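Local coordinates for periplasmic beta-glucosidase (Pseudomonas aeruginosa, PDB 6R5T), which probably hydrolyses terminal, non-reducing beta-D-glucosyl residues with release of beta-D-glucose, as a periplasmic member of glycoside hydrolase family 3, at residues 175-181 against 204-208; 132-137 against 181-187. The protein carries 1 engineered substitution. All coordinates share one frame; numbering follows the deposited sequence.

Both interactions lie in the N-terminal TIM-barrel-type domain of this family 3 glycoside hydrolase, with centres about 14 Å apart. Along the chain the segments alternate: 132-137, 175-181, 181-187, then 204-208. Tyr181 is shared. Interaction 1 joins the end of strand 172-178 to the start of helix 206-213, the helix that leads on to strand 218-221. Interaction 2 joins the loop before helix 146-161 to the loop that follows the same strand 172-178. Both reach one bound beta-D-glucopyranose, interaction 1 through Lys176 and His177, interaction 2 through Arg137. The sugar pocket is thus backed by strand-helix packing at interaction 1, and at interaction 2 by loops that also meet the second subunit.

Interaction 1 of 2, residues 175-181 against 204-208; sequences VKHFALY and YLPPY. With BGC (beta-D-glucopyranose), chain C.
In a beta-alpha-beta unit of the TIM-barrel-type domain, Phe178 and Leu180, at the end of strand 172-178 and in the turn after it, pack on Tyr208 and Tyr204. Phe178 and Tyr208 form an edge-to-face (T-shaped) pair, with centroids 5.3 Å apart and planes at 75°. Phe178 sets the edge carrying CD1 over the Tyr208 face, 3.6 Å from Tyr208 CG. Its CG lies opposite the backbone N (chi1 -170°), which carries the ring to the tyrosine. Ala179 CB rests 3.7 Å from Tyr208 CE2. Leu180 CD2 meets Tyr204 CB at 3.5 Å, the two side chains crossing at about a right angle.

Tyr208 OH accepts a hydrogen bond from Leu180 N at 3.1 Å. It is also bonded to OD1 of Asp128, whose OD2 holds His177 ND1. Tyr208 and His177 are therefore linked through one carboxylate. The cis peptide before His177 lets neighbouring Lys176 and His177 both leave the strand on the sugar side. Lys176 NZ donates to glucose O1 and O2. His177 NE2 is hydrogen-bonded to the same O1 at 2.7 Å. The imidazole is sandwiched between Lys176 CG and Tyr181 CE2.

Around the contact, Phe178 also packs on Leu237, Leu238 and Leu242 of helix 235-245, the backbone of Val175 is hydrogen-bonded to Ala218 and Met220 of strand 218-221, and Pro206 and Pro207 touch helix 146-161.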
loop_
_atom_site.group_PDB
_atom_site.type_symbol
_atom_site.label_atom_id
_atom_site.label_comp_id
_atom_site.label_asym_id
_atom_site.label_seq_id
_atom_site.Cartn_x
_atom_site.Cartn_y
_atom_site.Cartn_z
ATOM N N VAL A 175 23.351 -4.406 -12.818
ATOM C CA VAL A 175 22.516 -4.249 -11.596
ATOM C C VAL A 175 21.104 -3.862 -12.053
ATOM O O VAL A 175 20.918 -3.087 -13.010
ATOM C CB VAL A 175 23.103 -3.268 -10.582
ATOM C CG1 VAL A 175 23.275 -1.859 -11.114
ATOM C CG2 VAL A 175 22.278 -3.280 -9.305
ATOM N N LYS A 176 20.104 -4.397 -11.347
ATOM C CA LYS A 176 18.685 -4.176 -11.773
ATOM C C LYS A 176 17.825 -4.100 -10.498
ATOM O O LYS A 176 18.285 -4.524 -9.439
ATOM C CB LYS A 176 18.246 -5.294 -12.715
ATOM C CG LYS A 176 18.067 -6.669 -12.097
ATOM C CD LYS A 176 17.830 -7.743 -13.127
ATOM C CE LYS A 176 17.497 -9.088 -12.567
ATOM N NZ LYS A 176 17.390 -10.076 -13.671
ATOM N N HIS A 177 16.619 -3.556 -10.576
ATOM C CA HIS A 177 15.968 -2.922 -11.712
ATOM C C HIS A 177 15.895 -1.425 -11.395
ATOM O O HIS A 177 15.188 -1.045 -10.464
ATOM C CB HIS A 177 14.572 -3.490 -11.931
ATOM C CG HIS A 177 14.517 -4.956 -12.164
ATOM N ND1 HIS A 177 14.351 -5.847 -11.119
ATOM C CD2 HIS A 177 14.532 -5.671 -13.316
ATOM C CE1 HIS A 177 14.280 -7.064 -11.666
ATOM N NE2 HIS A 177 14.412 -6.990 -12.957
ATOM N N PHE A 178 16.646 -0.583 -12.098
ATOM C CA PHE A 178 16.809 0.838 -11.704
ATOM C C PHE A 178 15.589 1.570 -12.230
ATOM O O PHE A 178 15.478 1.755 -13.460
ATOM C CB PHE A 178 18.115 1.336 -12.318
ATOM C CG PHE A 178 18.544 2.683 -11.827
ATOM C CD1 PHE A 178 18.821 2.893 -10.501
ATOM C CD2 PHE A 178 18.741 3.729 -12.721
ATOM C CE1 PHE A 178 19.281 4.124 -10.056
ATOM C CE2 PHE A 178 19.145 4.983 -12.272
ATOM C CZ PHE A 178 19.427 5.181 -10.930
ATOM N N ALA A 179 14.630 1.997 -11.369
ATOM C CA ALA A 179 14.695 1.910 -9.915
ATOM C C ALA A 179 13.281 1.759 -9.354
ATOM O O ALA A 179 12.314 2.156 -9.991
ATOM C CB ALA A 179 15.328 3.165 -9.341
ATOM N N LEU A 180 13.249 1.292 -8.092
ATOM C CA LEU A 180 12.075 1.316 -7.189
ATOM C C LEU A 180 11.049 0.242 -7.560
ATOM O O LEU A 180 9.916 0.300 -7.060
ATOM C CB LEU A 180 11.386 2.686 -7.203
ATOM C CG LEU A 180 12.256 3.933 -7.092
ATOM C CD1 LEU A 180 11.374 5.154 -6.934
ATOM C CD2 LEU A 180 13.281 3.830 -5.989
ATOM N N TYR A 181 11.427 -0.704 -8.405
ATOM C CA TYR A 181 10.490 -1.654 -9.035
ATOM C C TYR A 181 9.694 -2.446 -7.982
ATOM O O TYR A 181 8.515 -2.742 -8.193
ATOM C CB TYR A 181 11.331 -2.537 -9.944
ATOM C CG TYR A 181 10.614 -3.583 -10.747
ATOM C CD1 TYR A 181 9.406 -3.383 -11.375
ATOM C CD2 TYR A 181 11.241 -4.795 -10.914
ATOM C CE1 TYR A 181 8.795 -4.419 -12.089
ATOM C CE2 TYR A 181 10.691 -5.804 -11.668
ATOM C CZ TYR A 181 9.446 -5.630 -12.229
ATOM O OH TYR A 181 8.903 -6.670 -12.946
ATOM N N TYR A 204 15.413 3.469 -0.757
ATOM C CA TYR A 204 15.217 2.635 -1.974
ATOM C C TYR A 204 16.386 2.772 -2.935
ATOM O O TYR A 204 16.712 1.761 -3.560
ATOM C CB TYR A 204 13.907 3.008 -2.657
ATOM C CG TYR A 204 12.708 2.331 -2.063
ATOM C CD1 TYR A 204 12.053 2.831 -0.944
ATOM C CD2 TYR A 204 12.250 1.133 -2.580
ATOM C CE1 TYR A 204 10.955 2.178 -0.415
ATOM C CE2 TYR A 204 11.157 0.474 -2.072
ATOM C CZ TYR A 204 10.517 0.988 -0.948
ATOM O OH TYR A 204 9.459 0.300 -0.429
ATOM N N LEU A 205 17.022 3.930 -3.040
ATOM C CA LEU A 205 18.111 4.121 -4.026
ATOM C C LEU A 205 19.465 3.576 -3.561
ATOM O O LEU A 205 20.259 3.221 -4.422
ATOM C CB LEU A 205 18.222 5.593 -4.401
ATOM C CG LEU A 205 17.097 6.136 -5.257
ATOM C CD1 LEU A 205 17.211 7.663 -5.358
ATOM C CD2 LEU A 205 17.103 5.497 -6.632
ATOM N N PRO A 206 19.843 3.537 -2.261
ATOM C CA PRO A 206 21.193 3.136 -1.874
ATOM C C PRO A 206 21.715 1.815 -2.436
ATOM O O PRO A 206 22.925 1.754 -2.756
ATOM C CB PRO A 206 21.187 3.164 -0.347
ATOM C CG PRO A 206 20.185 4.236 -0.044
ATOM C CD PRO A 206 19.100 4.057 -1.084
ATOM N N PRO A 207 20.910 0.739 -2.620
ATOM C CA PRO A 207 21.475 -0.482 -3.199
ATOM C C PRO A 207 21.990 -0.335 -4.638
ATOM O O PRO A 207 23.003 -0.936 -4.978
ATOM C CB PRO A 207 20.337 -1.489 -3.137
ATOM C CG PRO A 207 19.502 -0.942 -1.980
ATOM C CD PRO A 207 19.533 0.562 -2.129
ATOM N N TYR A 208 21.326 0.506 -5.409
ATOM C CA TYR A 208 21.794 0.733 -6.799
ATOM C C TYR A 208 23.088 1.530 -6.759
ATOM O O TYR A 208 24.020 1.183 -7.503
ATOM C CB TYR A 208 20.759 1.437 -7.664
ATOM C CG TYR A 208 19.390 0.836 -7.617
ATOM C CD1 TYR A 208 19.044 -0.327 -8.275
ATOM C CD2 TYR A 208 18.400 1.508 -6.954
ATOM C CE1 TYR A 208 17.776 -0.875 -8.161
ATOM C CE2 TYR A 208 17.115 1.004 -6.859
ATOM C CZ TYR A 208 16.791 -0.191 -7.458
ATOM O OH TYR A 208 15.499 -0.670 -7.390
HETATM C C2 BGC C . 15.445 -9.730 -16.782
HETATM C C3 BGC C . 15.033 -9.612 -18.263
HETATM C C4 BGC C . 13.544 -10.050 -18.324
HETATM C C5 BGC C . 12.759 -9.061 -17.443
HETATM C C6 BGC C . 11.286 -9.394 -17.353
HETATM C C1 BGC C . 14.522 -8.850 -15.931
HETATM O O1 BGC C . 14.899 -9.121 -14.617
HETATM O O2 BGC C . 16.788 -9.344 -16.515
HETATM O O3 BGC C . 15.827 -10.531 -19.040
HETATM O O4 BGC C . 13.115 -9.943 -19.691
HETATM O O5 BGC C . 13.162 -9.236 -16.117
HETATM O O6 BGC C . 10.615 -8.416 -16.550
#

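Interaction 2 of 2, residues 132-137 against 181-187; sequences DARWGR and YGAAEGG. With BGC (beta-D-glucopyranose), chain C.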
loop_
_atom_site.group_PDB
_atom_site.type_symbol
_atom_site.label_atom_id
_atom_site.label_comp_id
_atom_site.label_asym_id
_atom_site.label_seq_id
_atom_site.Cartn_x
_atom_site.Cartn_y
_atom_site.Cartn_z
ATOM N N ASP A 132 6.552 -5.346 0.332
ATOM C CA ASP A 132 5.200 -5.848 0.011
ATOM C C ASP A 132 5.341 -7.293 -0.411
ATOM O O ASP A 132 5.722 -7.586 -1.522
ATOM C CB ASP A 132 4.531 -5.004 -1.060
ATOM C CG ASP A 132 3.058 -5.315 -1.284
ATOM O OD1 ASP A 132 2.647 -6.508 -1.148
ATOM O OD2 ASP A 132 2.320 -4.304 -1.537
ATOM N N ALA A 133 4.975 -8.191 0.509
ATOM C CA ALA A 133 5.136 -9.637 0.300
ATOM C C ALA A 133 4.292 -10.171 -0.874
ATOM O O ALA A 133 4.527 -11.287 -1.312
ATOM C CB ALA A 133 4.763 -10.354 1.598
ATOM N N ARG A 134 3.286 -9.440 -1.353
ATOM C CA ARG A 134 2.427 -9.960 -2.463
ATOM C C ARG A 134 3.184 -10.031 -3.784
ATOM O O ARG A 134 2.820 -10.833 -4.650
ATOM C CB ARG A 134 1.224 -9.039 -2.659
ATOM C CG ARG A 134 0.304 -8.986 -1.452
ATOM C CD ARG A 134 -0.798 -7.972 -1.683
ATOM N NE ARG A 134 -0.289 -6.623 -1.556
ATOM C CZ ARG A 134 -1.053 -5.544 -1.603
ATOM N NH1 ARG A 134 -2.345 -5.636 -1.838
ATOM N NH2 ARG A 134 -0.514 -4.357 -1.478
ATOM N N TRP A 135 4.200 -9.210 -3.948
ATOM C CA TRP A 135 4.908 -9.099 -5.251
ATOM C C TRP A 135 5.651 -10.418 -5.560
ATOM O O TRP A 135 6.426 -10.885 -4.727
ATOM C CB TRP A 135 5.847 -7.908 -5.165
ATOM C CG TRP A 135 6.510 -7.515 -6.460
ATOM C CD1 TRP A 135 5.889 -7.215 -7.629
ATOM C CD2 TRP A 135 7.889 -7.178 -6.672
ATOM N NE1 TRP A 135 6.788 -6.759 -8.561
ATOM C CE2 TRP A 135 8.018 -6.698 -7.989
ATOM C CE3 TRP A 135 9.032 -7.219 -5.874
ATOM C CZ2 TRP A 135 9.228 -6.244 -8.520
ATOM C CZ3 TRP A 135 10.241 -6.814 -6.405
ATOM C CH2 TRP A 135 10.336 -6.313 -7.721
ATOM N N GLY A 136 5.504 -10.944 -6.772
ATOM C CA GLY A 136 6.102 -12.238 -7.107
ATOM C C GLY A 136 7.607 -12.170 -7.189
ATOM O O GLY A 136 8.260 -13.184 -6.997
ATOM N N ARG A 137 8.175 -10.983 -7.348
ATOM C CA ARG A 137 9.647 -10.870 -7.509
ATOM C C ARG A 137 10.378 -10.646 -6.199
ATOM O O ARG A 137 11.604 -10.424 -6.223
ATOM C CB ARG A 137 9.933 -9.799 -8.545
ATOM C CG ARG A 137 9.230 -10.091 -9.856
ATOM C CD ARG A 137 9.663 -9.192 -11.024
ATOM N NE ARG A 137 10.970 -9.643 -11.467
ATOM C CZ ARG A 137 11.451 -9.530 -12.711
ATOM N NH1 ARG A 137 10.741 -8.917 -13.642
ATOM N NH2 ARG A 137 12.636 -10.077 -12.981
ATOM N N TYR A 181 11.427 -0.704 -8.405
ATOM C CA TYR A 181 10.490 -1.654 -9.035
ATOM C C TYR A 181 9.694 -2.446 -7.982
ATOM O O TYR A 181 8.515 -2.742 -8.193
ATOM C CB TYR A 181 11.331 -2.537 -9.944
ATOM C CG TYR A 181 10.614 -3.583 -10.747
ATOM C CD1 TYR A 181 9.406 -3.383 -11.375
ATOM C CD2 TYR A 181 11.241 -4.795 -10.914
ATOM C CE1 TYR A 181 8.795 -4.419 -12.089
ATOM C CE2 TYR A 181 10.691 -5.804 -11.668
ATOM C CZ TYR A 181 9.446 -5.630 -12.229
ATOM O OH TYR A 181 8.903 -6.670 -12.946
ATOM N N GLY A 182 10.304 -2.738 -6.866
ATOM C CA GLY A 182 9.670 -3.551 -5.809
ATOM C C GLY A 182 8.653 -2.799 -4.975
ATOM O O GLY A 182 8.044 -3.410 -4.069
ATOM N N ALA A 183 8.478 -1.475 -5.191
ATOM C CA ALA A 183 7.427 -0.698 -4.494
ATOM C C ALA A 183 6.116 -0.634 -5.274
ATOM O O ALA A 183 5.243 0.219 -4.956
ATOM C CB ALA A 183 7.985 0.670 -4.133
ATOM N N ALA A 184 5.943 -1.499 -6.269
ATOM C CA ALA A 184 4.720 -1.534 -7.075
ATOM C C ALA A 184 3.474 -1.439 -6.197
ATOM O O ALA A 184 3.294 -2.257 -5.267
ATOM C CB ALA A 184 4.677 -2.828 -7.856
ATOM N N GLU A 185 2.559 -0.545 -6.536
ATOM C CA GLU A 185 1.323 -0.381 -5.763
ATOM C C GLU A 185 0.530 -1.685 -5.832
ATOM O O GLU A 185 0.431 -2.341 -6.905
ATOM C CB GLU A 185 0.562 0.827 -6.302
ATOM C CG GLU A 185 -0.541 1.350 -5.459
ATOM C CD GLU A 185 -0.947 2.738 -5.969
ATOM O OE1 GLU A 185 -1.751 2.779 -6.845
ATOM O OE2 GLU A 185 -0.333 3.740 -5.555
ATOM N N GLY A 186 -0.024 -2.073 -4.694
ATOM C CA GLY A 186 -0.846 -3.294 -4.634
ATOM C C GLY A 186 -0.010 -4.566 -4.690
ATOM O O GLY A 186 -0.571 -5.671 -4.710
ATOM N N GLY A 187 1.304 -4.458 -4.748
ATOM C CA GLY A 187 2.164 -5.615 -5.025
ATOM C C GLY A 187 1.937 -6.227 -6.399
ATOM O O GLY A 187 2.435 -7.301 -6.680
HETATM C C2 BGC C . 15.445 -9.730 -16.782
HETATM C C3 BGC C . 15.033 -9.612 -18.263
HETATM C C4 BGC C . 13.544 -10.050 -18.324
HETATM C C5 BGC C . 12.759 -9.061 -17.443
HETATM C C6 BGC C . 11.286 -9.394 -17.353
HETATM C C1 BGC C . 14.522 -8.850 -15.931
HETATM O O1 BGC C . 14.899 -9.121 -14.617
HETATM O O2 BGC C . 16.788 -9.344 -16.515
HETATM O O3 BGC C . 15.827 -10.531 -19.040
HETATM O O4 BGC C . 13.115 -9.943 -19.691
HETATM O O5 BGC C . 13.162 -9.236 -16.117
HETATM O O6 BGC C . 10.615 -8.416 -16.550
HETATM O O HOH W 1 7.750 -5.770 -2.393
HETATM O O HOH W 2 3.329 -1.987 -2.415
#
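Tyr181 and Trp135 meet edge-to-face where two loops of the barrel domain lie together beside the sugar pocket. Trp135 CZ2 stands over the centre of the Tyr181 ring, 3.4 Å from Tyr181 CD2, with planes at 88°. Tyr181 OH accepts from Arg137 NH1 at 3.0 Å, tilted 26° from the guanidinium plane. The Arg137 chain bends at chi3 (75°), which turns its guanidinium to both hydroxyl and sugar. NH1 bonds glucose O6, and NH2 bonds glucose O1 and O5 while pairing with Glu140. Next, Gly182 CA makes a CH-pi contact with the Trp135 six-membered ring; Arg137 CB lies against the opposite face, toward its rim. A water links Gly182 O to Asp132 N. A second water donates to both Ala184 O and Asp132 OD2.

Gly186 O lies over the Arg134 guanidinium, 3.1 Å from Arg134 CZ, and is hydrogen-bonded to OH of Tyr599 of the second subunit. A side-on salt bridge to Asp132 holds the guanidinium flat (NE to OD1, NH2 to OD2 at 2.8 Å), while NH1 bonds backbone oxygens of Gly572 and Val574 of the second subunit. Last, Gly187 O receives a CA-H...O contact from Trp135 CA at 3.4 Å.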